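Local coordinates for protein diphthine synthase (Entamoeba histolytica, PDB 3I4T) that probably transfers methyl groups from S-adenosylmethionine to the modified histidine of elongation factor 2 during diphthamide biosynthesis, at residues A[213-218]-A[256-261]; A[160-165]-A[218-223]. All coordinates share one frame; numbering follows the deposited sequence.

How the contacts relate
Helix 211-225 supplies one side of both contacts, whose centres lie about 14 Å apart, and L218 belongs to both segments taken from it. Both are partly buried and lie on the same side of the chain's centre. Contact 1 sits on the earlier turns of the helix and joins it to segment 256-261, where a type I turn runs from L257 to Y260, through apolar packing, with two of its four touching residues buried. Contact 2, further along the helix, meets the loop before helix 166-175; only V221 is buried among its touching residues, and a long salt bridge is added to a small apolar patch. Chemistry thus shifts from purely apolar to mixed, while Q217 packs against P163 where the two contacts meet.

Contact 1 (A[213-218]-A[256-261]); sequences QCIEQL and DLLHYD
L258, which meets I215 and E216 across this contact, also lays its CG over one face of the H259 imidazole, 3.8 Å above the ring plane and offset toward the rim. The leucine is therefore placed between a flat neighbour in its own segment and helix 211-225. Its CG stands anti to the backbone N (chi1 179°), and the branch tip CD1 reaches the helix, 3.8 Å from E216 N and 3.9 Å from E216 CB. I215 comes from the helix side with both branches in use. CD1, at the end of the longer branch, approaches L257 CB at 3.5 Å, while CG2 meets L258 CB at 4.0 Å; the isoleucine crosses both leucines obliquely. The closest pair of CA atoms is likewise I215 and L258, at 5.8 Å. A type I beta turn from L257 to Y260, with Y260 N bonded to L257 O at 3.1 Å, brings L257 CB and the L258 side chain against I215, and L258 alone reaches on to E216. The side-chain amide ND2 of N212 bonds to L258 O and Y260 O. In this chain, which belongs to the tetrapyrrole methylase family, the contact lies beside the mixed sheet: C214 packs on strands 180-187 and 267-271, L257 on strand 248-253. No hydrogen bond links the two segments, so their fit rests on apolar contact.

Contact 2 (A[160-165]-A[218-223]); sequences HWRPSS and LLEVEK
R162 and E220 cross at about a right angle where the loop between strand 152-154 and helix 166-175 packs on helix 211-225, in the mixed-sheet part of this tetrapyrrole methylase family member. The guanidinium and carboxylate planes stand 88° apart, which excludes the flat, two-pronged pairing of the two groups. Instead one oxygen, E220 OE2, sits at the guanidinium edge near its plane and forms a long salt bridge of 3.4 Å to R162 NH1. Two nearly straight chains make this meeting possible: the arginine is extended from CG to NE, and the glutamate has CG anti to the backbone N (chi1 -161°) and continues extended. The same OE2 lies close to E224 OE2, a like charge that the arginine would tend to offset. Beside the salt bridge, where R162 is exposed and E220 partly so, the contact becomes apolar. W157 is touched by R162, E220 and V221; its indole, bonded through NE1 to P163 O, fills in between the loop and E220 and V221 of the helix. Y166 and Y167 of helix 166-175 also pack on V221. The nearest CA atoms across the segments are those of S164 and V221, 7.0 Å apart. Both valine branches face the serine: V221 CG2 lies 3.7 Å and V221 CG1 3.9 Å from S164 CB.

Contact 1 (A[213-218]-A[256-261])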
loop_
_atom_site.group_PDB
_atom_site.type_symbol
_atom_site.label_atom_id
_atom_site.label_comp_id
_atom_site.label_asym_id
_atom_site.label_seq_id
_atom_site.Cartn_x
_atom_site.Cartn_y
_atom_site.Cartn_z
ATOM N N GLN A 213 -13.105 -0.771 -21.472
ATOM C CA GLN A 213 -14.485 -0.737 -20.983
ATOM C C GLN A 213 -14.655 0.272 -19.856
ATOM O O GLN A 213 -15.735 0.835 -19.683
ATOM C CB GLN A 213 -14.918 -2.107 -20.468
ATOM C CG GLN A 213 -14.975 -3.185 -21.507
ATOM C CD GLN A 213 -15.033 -4.576 -20.892
ATOM O OE1 GLN A 213 -14.200 -4.945 -20.058
ATOM N NE2 GLN A 213 -16.016 -5.358 -21.310
ATOM N N CYS A 214 -13.595 0.475 -19.078
ATOM C CA CYS A 214 -13.597 1.467 -18.009
ATOM C C CYS A 214 -13.694 2.882 -18.573
ATOM O O CYS A 214 -14.541 3.660 -18.153
ATOM C CB CYS A 214 -12.336 1.343 -17.145
ATOM S SG CYS A 214 -12.170 2.708 -15.944
ATOM N N ILE A 215 -12.809 3.208 -19.515
ATOM C CA ILE A 215 -12.796 4.533 -20.138
ATOM C C ILE A 215 -14.104 4.775 -20.879
ATOM O O ILE A 215 -14.661 5.856 -20.810
ATOM C CB ILE A 215 -11.570 4.716 -21.081
ATOM C CG1 ILE A 215 -10.264 4.757 -20.281
ATOM C CG2 ILE A 215 -11.710 5.967 -21.934
ATOM C CD1 ILE A 215 -9.024 4.747 -21.136
ATOM N N GLU A 216 -14.612 3.761 -21.561
ATOM C CA GLU A 216 -15.876 3.896 -22.269
ATOM C C GLU A 216 -16.968 4.369 -21.315
ATOM O O GLU A 216 -17.653 5.353 -21.588
ATOM C CB GLU A 216 -16.275 2.565 -22.923
ATOM C CG GLU A 216 -17.409 2.662 -23.929
ATOM C CD GLU A 216 -18.065 1.308 -24.186
ATOM O OE1 GLU A 216 -18.490 0.649 -23.200
ATOM O OE2 GLU A 216 -18.160 0.899 -25.372
ATOM N N GLN A 217 -17.108 3.672 -20.190
ATOM C CA GLN A 217 -18.145 3.983 -19.208
ATOM C C GLN A 217 -17.971 5.383 -18.600
ATOM O O GLN A 217 -18.948 6.117 -18.447
ATOM C CB GLN A 217 -18.173 2.927 -18.100
ATOM C CG GLN A 217 -19.500 2.886 -17.367
ATOM C CD GLN A 217 -19.452 2.075 -16.091
ATOM O OE1 GLN A 217 -19.344 2.635 -14.999
ATOM N NE2 GLN A 217 -19.553 0.757 -16.216
ATOM N N LEU A 218 -16.730 5.739 -18.262
ATOM C CA LEU A 218 -16.420 7.060 -17.707
ATOM C C LEU A 218 -16.799 8.184 -18.665
ATOM O O LEU A 218 -17.321 9.224 -18.238
ATOM C CB LEU A 218 -14.933 7.194 -17.321
ATOM C CG LEU A 218 -14.315 6.334 -16.208
ATOM C CD1 LEU A 218 -12.850 6.668 -16.043
ATOM C CD2 LEU A 218 -15.011 6.482 -14.882
ATOM N N ASP A 256 -7.438 7.920 -26.736
ATOM C CA ASP A 256 -6.368 7.097 -27.287
ATOM C C ASP A 256 -6.247 5.779 -26.547
ATOM O O ASP A 256 -5.986 4.735 -27.154
ATOM C CB ASP A 256 -5.046 7.854 -27.260
ATOM C CG ASP A 256 -4.998 8.965 -28.279
ATOM O OD1 ASP A 256 -5.499 8.774 -29.408
ATOM O OD2 ASP A 256 -4.457 10.041 -27.967
ATOM N N LEU A 257 -6.448 5.823 -25.235
ATOM C CA LEU A 257 -6.349 4.623 -24.410
ATOM C C LEU A 257 -7.585 3.736 -24.524
ATOM O O LEU A 257 -7.490 2.520 -24.405
ATOM C CB LEU A 257 -5.993 4.977 -22.955
ATOM C CG LEU A 257 -4.495 4.928 -22.608
ATOM C CD1 LEU A 257 -3.659 5.844 -23.460
ATOM C CD2 LEU A 257 -4.257 5.226 -21.147
ATOM N N LEU A 258 -8.732 4.353 -24.794
ATOM C CA LEU A 258 -9.970 3.631 -25.142
ATOM C C LEU A 258 -9.805 2.459 -26.146
ATOM O O LEU A 258 -10.514 1.452 -26.051
ATOM C CB LEU A 258 -11.009 4.626 -25.665
ATOM C CG LEU A 258 -12.395 4.171 -26.140
ATOM C CD1 LEU A 258 -13.188 3.436 -25.054
ATOM C CD2 LEU A 258 -13.186 5.373 -26.672
ATOM N N HIS A 259 -8.875 2.583 -27.092
ATOM C CA HIS A 259 -8.726 1.582 -28.153
ATOM C C HIS A 259 -7.392 0.888 -28.090
ATOM O O HIS A 259 -7.073 0.038 -28.930
ATOM C CB HIS A 259 -8.890 2.228 -29.528
ATOM C CG HIS A 259 -10.212 2.896 -29.715
ATOM N ND1 HIS A 259 -11.394 2.193 -29.787
ATOM C CD2 HIS A 259 -10.544 4.205 -29.813
ATOM C CE1 HIS A 259 -12.400 3.039 -29.928
ATOM N NE2 HIS A 259 -11.910 4.266 -29.946
ATOM N N TYR A 260 -6.599 1.255 -27.099
ATOM C CA TYR A 260 -5.315 0.620 -26.904
ATOM C C TYR A 260 -5.493 -0.808 -26.354
ATOM O O TYR A 260 -6.324 -1.045 -25.480
ATOM C CB TYR A 260 -4.459 1.481 -25.972
ATOM C CG TYR A 260 -3.020 1.061 -25.930
ATOM C CD1 TYR A 260 -2.070 1.693 -26.720
ATOM C CD2 TYR A 260 -2.608 0.027 -25.098
ATOM C CE1 TYR A 260 -0.739 1.297 -26.686
ATOM C CE2 TYR A 260 -1.297 -0.374 -25.053
ATOM C CZ TYR A 260 -0.361 0.258 -25.847
ATOM O OH TYR A 260 0.952 -0.155 -25.785
ATOM N N ASP A 261 -4.715 -1.749 -26.886
ATOM C CA ASP A 261 -4.734 -3.134 -26.427
ATOM C C ASP A 261 -3.757 -3.320 -25.269
ATOM O O ASP A 261 -2.546 -3.250 -25.462
ATOM C CB ASP A 261 -4.378 -4.073 -27.594
ATOM C CG ASP A 261 -4.360 -5.564 -27.198
ATOM O OD1 ASP A 261 -4.727 -5.935 -26.054
ATOM O OD2 ASP A 261 -3.970 -6.380 -28.060
#

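Contact 2 (A[160-165]-A[218-223])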
loop_
_atom_site.group_PDB
_atom_site.type_symbol
_atom_site.label_atom_id
_atom_site.label_comp_id
_atom_site.label_asym_id
_atom_site.label_seq_id
_atom_site.Cartn_x
_atom_site.Cartn_y
_atom_site.Cartn_z
ATOM N N HIS A 160 -30.671 -2.178 -16.409
ATOM C CA HIS A 160 -31.060 -0.894 -15.813
ATOM C C HIS A 160 -30.103 -0.492 -14.706
ATOM O O HIS A 160 -30.095 0.653 -14.268
ATOM C CB HIS A 160 -32.465 -0.968 -15.214
ATOM C CG HIS A 160 -33.526 -1.356 -16.186
ATOM N ND1 HIS A 160 -34.576 -2.178 -15.842
ATOM C CD2 HIS A 160 -33.713 -1.024 -17.488
ATOM C CE1 HIS A 160 -35.367 -2.339 -16.890
ATOM N NE2 HIS A 160 -34.866 -1.648 -17.902
ATOM N N TRP A 161 -29.320 -1.449 -14.234
ATOM C CA TRP A 161 -28.299 -1.180 -13.233
ATOM C C TRP A 161 -27.103 -0.538 -13.908
ATOM O O TRP A 161 -26.267 -1.227 -14.487
ATOM C CB TRP A 161 -27.902 -2.474 -12.540
ATOM C CG TRP A 161 -26.879 -2.319 -11.459
ATOM C CD1 TRP A 161 -25.597 -2.805 -11.463
ATOM C CD2 TRP A 161 -27.051 -1.650 -10.211
ATOM N NE1 TRP A 161 -24.963 -2.475 -10.290
ATOM C CE2 TRP A 161 -25.834 -1.771 -9.502
ATOM C CE3 TRP A 161 -28.115 -0.959 -9.619
ATOM C CZ2 TRP A 161 -25.651 -1.223 -8.226
ATOM C CZ3 TRP A 161 -27.935 -0.415 -8.349
ATOM C CH2 TRP A 161 -26.710 -0.550 -7.665
ATOM N N ARG A 162 -27.042 0.786 -13.845
ATOM C CA ARG A 162 -25.921 1.537 -14.404
ATOM C C ARG A 162 -25.319 2.475 -13.360
ATOM O O ARG A 162 -25.360 3.692 -13.540
ATOM C CB ARG A 162 -26.357 2.398 -15.592
ATOM C CG ARG A 162 -27.249 1.778 -16.665
ATOM C CD ARG A 162 -27.077 2.651 -17.894
ATOM N NE ARG A 162 -28.228 2.735 -18.782
ATOM C CZ ARG A 162 -28.136 3.056 -20.077
ATOM N NH1 ARG A 162 -26.937 3.297 -20.617
ATOM N NH2 ARG A 162 -29.232 3.130 -20.839
ATOM N N PRO A 163 -24.739 1.930 -12.274
ATOM C CA PRO A 163 -24.274 2.829 -11.209
ATOM C C PRO A 163 -23.072 3.672 -11.614
ATOM O O PRO A 163 -22.240 3.214 -12.391
ATOM C CB PRO A 163 -23.884 1.871 -10.090
ATOM C CG PRO A 163 -23.498 0.627 -10.787
ATOM C CD PRO A 163 -24.413 0.523 -11.982
ATOM N N SER A 164 -23.003 4.894 -11.082
ATOM C CA SER A 164 -21.885 5.798 -11.319
ATOM C C SER A 164 -21.508 6.603 -10.065
ATOM O O SER A 164 -21.114 7.765 -10.158
ATOM C CB SER A 164 -22.194 6.733 -12.493
ATOM O OG SER A 164 -23.359 7.491 -12.229
ATOM N N SER A 165 -21.618 5.952 -8.908
ATOM C CA SER A 165 -21.261 6.516 -7.601
ATOM C C SER A 165 -19.833 7.022 -7.501
ATOM O O SER A 165 -19.558 7.952 -6.757
ATOM C CB SER A 165 -21.457 5.466 -6.516
ATOM O OG SER A 165 -22.728 5.628 -5.923
ATOM N N LEU A 218 -16.730 5.739 -18.262
ATOM C CA LEU A 218 -16.420 7.060 -17.707
ATOM C C LEU A 218 -16.799 8.184 -18.665
ATOM O O LEU A 218 -17.321 9.224 -18.238
ATOM C CB LEU A 218 -14.933 7.194 -17.321
ATOM C CG LEU A 218 -14.315 6.334 -16.208
ATOM C CD1 LEU A 218 -12.850 6.668 -16.043
ATOM C CD2 LEU A 218 -15.011 6.482 -14.882
ATOM N N LEU A 219 -16.540 7.973 -19.951
ATOM C CA LEU A 219 -16.865 8.965 -20.972
ATOM C C LEU A 219 -18.369 9.135 -21.115
ATOM O O LEU A 219 -18.859 10.241 -21.316
ATOM C CB LEU A 219 -16.211 8.605 -22.308
ATOM C CG LEU A 219 -14.694 8.852 -22.304
ATOM C CD1 LEU A 219 -14.023 8.387 -23.593
ATOM C CD2 LEU A 219 -14.392 10.326 -22.052
ATOM N N GLU A 220 -19.101 8.038 -20.966
ATOM C CA GLU A 220 -20.555 8.054 -21.070
ATOM C C GLU A 220 -21.223 8.737 -19.866
ATOM O O GLU A 220 -22.235 9.429 -20.008
ATOM C CB GLU A 220 -21.054 6.624 -21.215
ATOM C CG GLU A 220 -22.443 6.500 -21.776
ATOM C CD GLU A 220 -22.923 5.066 -21.762
ATOM O OE1 GLU A 220 -22.274 4.204 -22.399
ATOM O OE2 GLU A 220 -23.955 4.798 -21.110
ATOM N N VAL A 221 -20.648 8.526 -18.686
ATOM C CA VAL A 221 -21.104 9.163 -17.461
ATOM C C VAL A 221 -20.855 10.676 -17.514
ATOM O O VAL A 221 -21.707 11.455 -17.111
ATOM C CB VAL A 221 -20.439 8.506 -16.233
ATOM C CG1 VAL A 221 -20.598 9.348 -14.983
ATOM C CG2 VAL A 221 -20.997 7.095 -16.015
ATOM N N GLU A 222 -19.697 11.091 -18.026
ATOM C CA GLU A 222 -19.418 12.519 -18.140
ATOM C C GLU A 222 -20.392 13.169 -19.122
ATOM O O GLU A 222 -20.871 14.265 -18.880
ATOM C CB GLU A 222 -17.957 12.790 -18.536
ATOM C CG GLU A 222 -17.620 14.264 -18.860
ATOM C CD GLU A 222 -17.727 15.224 -17.665
ATOM O OE1 GLU A 222 -17.242 14.913 -16.555
ATOM O OE2 GLU A 222 -18.296 16.320 -17.844
ATOM N N LYS A 223 -20.688 12.478 -20.217
ATOM C CA LYS A 223 -21.635 12.977 -21.196
ATOM C C LYS A 223 -23.017 13.169 -20.563
ATOM O O LYS A 223 -23.672 14.175 -20.804
ATOM C CB LYS A 223 -21.705 12.027 -22.398
ATOM C CG LYS A 223 -22.564 12.539 -23.549
ATOM C CD LYS A 223 -22.912 11.441 -24.548
ATOM C CE LYS A 223 -24.247 11.760 -25.222
ATOM N NZ LYS A 223 -24.520 10.900 -26.427
#